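Local coordinates for protein putative hydantoin racemase (Klebsiella pneumoniae subsp. pneumoniae, PDB 3QVL) that catalyses the racemisation of allantoin and, judged by its family, probably interconverts the D and L forms of other 5-monosubstituted hydantoins, at residues 7-12 against 73-78. Numbering follows the deposited sequence.
Sequences INPNTS and HVIASF. Unlike the reference sequence in segment 73-78: Ser77 (reference Cys). With 5HY ([(4R)-2,5-dioxoimidazolidin-4-yl]acetic acid), chain C.
Asn8 has CG anti to the backbone N (chi1 177°), and a water bridges its OD1 to Ala76 O across the two segments; in Asn10, CG lies between its own N and carbonyl carbon (chi1 71°). The water donates to both oxygens, 2.8 Å from Ala76 O, and accepts from ligand NAF. One bond also ties the two amides directly: Asn8 ND2 donates to Asn10 OD1 at 2.9 Å, lying above that carbonyl's plane. Ser12 N reaches the same oxygen close to the plane, closing an Asx turn. With that oxygen held, Asn10 ND2 donates to ligand OAB (3.0 Å). Behind this polar layer, the parallel strands 2-7 and 72-75 end together, Ile7 N bonding to Val74 O and Ala76 N to Ile7 O. Pro9 CG sits 3.5 Å from Ser77 CB and 3.7 Å from Ile75 CG2, its ring crossing the Ile75 side chain at about a right angle. Ser77, cysteine in the reference sequence, has OG 3.1 Å from ligand C in the conformer given here, while Phe78 N donates to ligand O. The loops bind both ring carbonyls directly and one ring N-H through the water, which probably helps orient the hydantoin for racemisation.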
# COMPACT_ATOMS: atom_id res chain seq x y z
N ILE A 7 14.42 9.99 28.19
CA ILE A 7 15.48 10.73 27.52
C ILE A 7 14.93 11.80 26.58
O ILE A 7 14.28 11.49 25.59
CB ILE A 7 16.41 9.79 26.70
CG1 ILE A 7 16.90 8.62 27.57
CG2 ILE A 7 17.59 10.58 26.11
CD1 ILE A 7 17.47 7.47 26.77
N ASN A 8 15.20 13.06 26.91
CA ASN A 8 15.03 14.15 25.96
C ASN A 8 16.23 14.13 25.02
O ASN A 8 17.36 14.36 25.46
CB ASN A 8 14.92 15.49 26.69
CG ASN A 8 14.80 16.68 25.74
OD1 ASN A 8 14.48 16.52 24.56
ND2 ASN A 8 15.05 17.88 26.26
N PRO A 9 16.00 13.84 23.73
CA PRO A 9 17.09 13.72 22.75
C PRO A 9 17.79 15.04 22.42
O PRO A 9 18.91 15.03 21.92
CB PRO A 9 16.39 13.15 21.51
CG PRO A 9 15.19 12.47 22.06
CD PRO A 9 14.73 13.39 23.14
N ASN A 10 17.13 16.17 22.69
CA ASN A 10 17.78 17.47 22.57
C ASN A 10 18.39 17.92 23.90
O ASN A 10 18.07 17.36 24.95
CB ASN A 10 16.84 18.53 21.96
CG ASN A 10 15.73 18.95 22.91
OD1 ASN A 10 15.98 19.41 24.03
ND2 ASN A 10 14.49 18.83 22.45
N THR A 11 19.25 18.94 23.85
CA THR A 11 20.02 19.36 25.03
C THR A 11 19.36 20.48 25.85
O THR A 11 19.95 20.96 26.82
CB THR A 11 21.45 19.80 24.64
OG1 THR A 11 21.39 20.88 23.70
CG2 THR A 11 22.23 18.64 24.04
N SER A 12 18.14 20.87 25.47
CA SER A 12 17.40 21.90 26.20
C SER A 12 16.94 21.37 27.56
O SER A 12 16.15 20.43 27.63
CB SER A 12 16.19 22.37 25.39
OG SER A 12 15.33 23.19 26.17
N HIS A 73 13.23 2.55 28.84
CA HIS A 73 13.63 3.86 28.33
C HIS A 73 12.54 4.49 27.48
O HIS A 73 11.75 3.80 26.83
CB HIS A 73 14.91 3.76 27.49
CG HIS A 73 15.98 2.91 28.10
ND1 HIS A 73 17.07 3.43 28.76
CD2 HIS A 73 16.14 1.56 28.12
CE1 HIS A 73 17.85 2.45 29.17
NE2 HIS A 73 17.30 1.31 28.80
N VAL A 74 12.51 5.82 27.48
CA VAL A 74 11.61 6.60 26.62
C VAL A 74 12.44 7.59 25.80
O VAL A 74 13.27 8.32 26.35
CB VAL A 74 10.54 7.35 27.45
CG1 VAL A 74 9.76 8.33 26.58
CG2 VAL A 74 9.58 6.36 28.11
N ILE A 75 12.23 7.60 24.48
CA ILE A 75 12.85 8.60 23.61
C ILE A 75 11.86 9.74 23.38
O ILE A 75 10.86 9.58 22.68
CB ILE A 75 13.33 7.98 22.27
CG1 ILE A 75 14.41 6.92 22.53
CG2 ILE A 75 13.86 9.06 21.33
CD1 ILE A 75 14.82 6.13 21.31
N ALA A 76 12.15 10.88 23.99
CA ALA A 76 11.18 11.96 24.15
C ALA A 76 11.23 13.10 23.13
O ALA A 76 11.12 14.28 23.49
CB ALA A 76 11.20 12.50 25.58
N SER A 77 11.42 12.73 21.86
CA SER A 77 11.29 13.65 20.73
C SER A 77 10.38 13.01 19.69
O SER A 77 10.44 11.80 19.47
CB SER A 77 12.66 13.96 20.12
OG SER A 77 12.55 14.88 19.06
N PHE A 78 9.54 13.82 19.04
CA PHE A 78 8.53 13.31 18.11
C PHE A 78 9.04 12.65 16.82
O PHE A 78 8.25 12.10 16.04
CB PHE A 78 7.49 14.39 17.80
CG PHE A 78 6.17 13.85 17.32
CD1 PHE A 78 5.30 13.20 18.19
CD2 PHE A 78 5.80 13.99 15.98
CE1 PHE A 78 4.08 12.70 17.75
CE2 PHE A 78 4.58 13.49 15.53
CZ PHE A 78 3.72 12.84 16.41
C 5HY C . 10.48 17.17 19.62
N 5HY C . 11.90 18.20 18.13
O 5HY C . 9.56 16.53 20.13
CA 5HY C . 10.70 17.35 18.12
CB 5HY C . 9.51 18.02 17.41
CG 5HY C . 8.96 19.30 18.07
OAB 5HY C . 13.26 19.03 19.73
NAF 5HY C . 11.45 17.79 20.28
CAI 5HY C . 12.27 18.38 19.40
OD1 5HY C . 8.15 19.96 17.39
OD2 5HY C . 9.33 19.58 19.23
O HOH W 1 12.28 16.78 22.81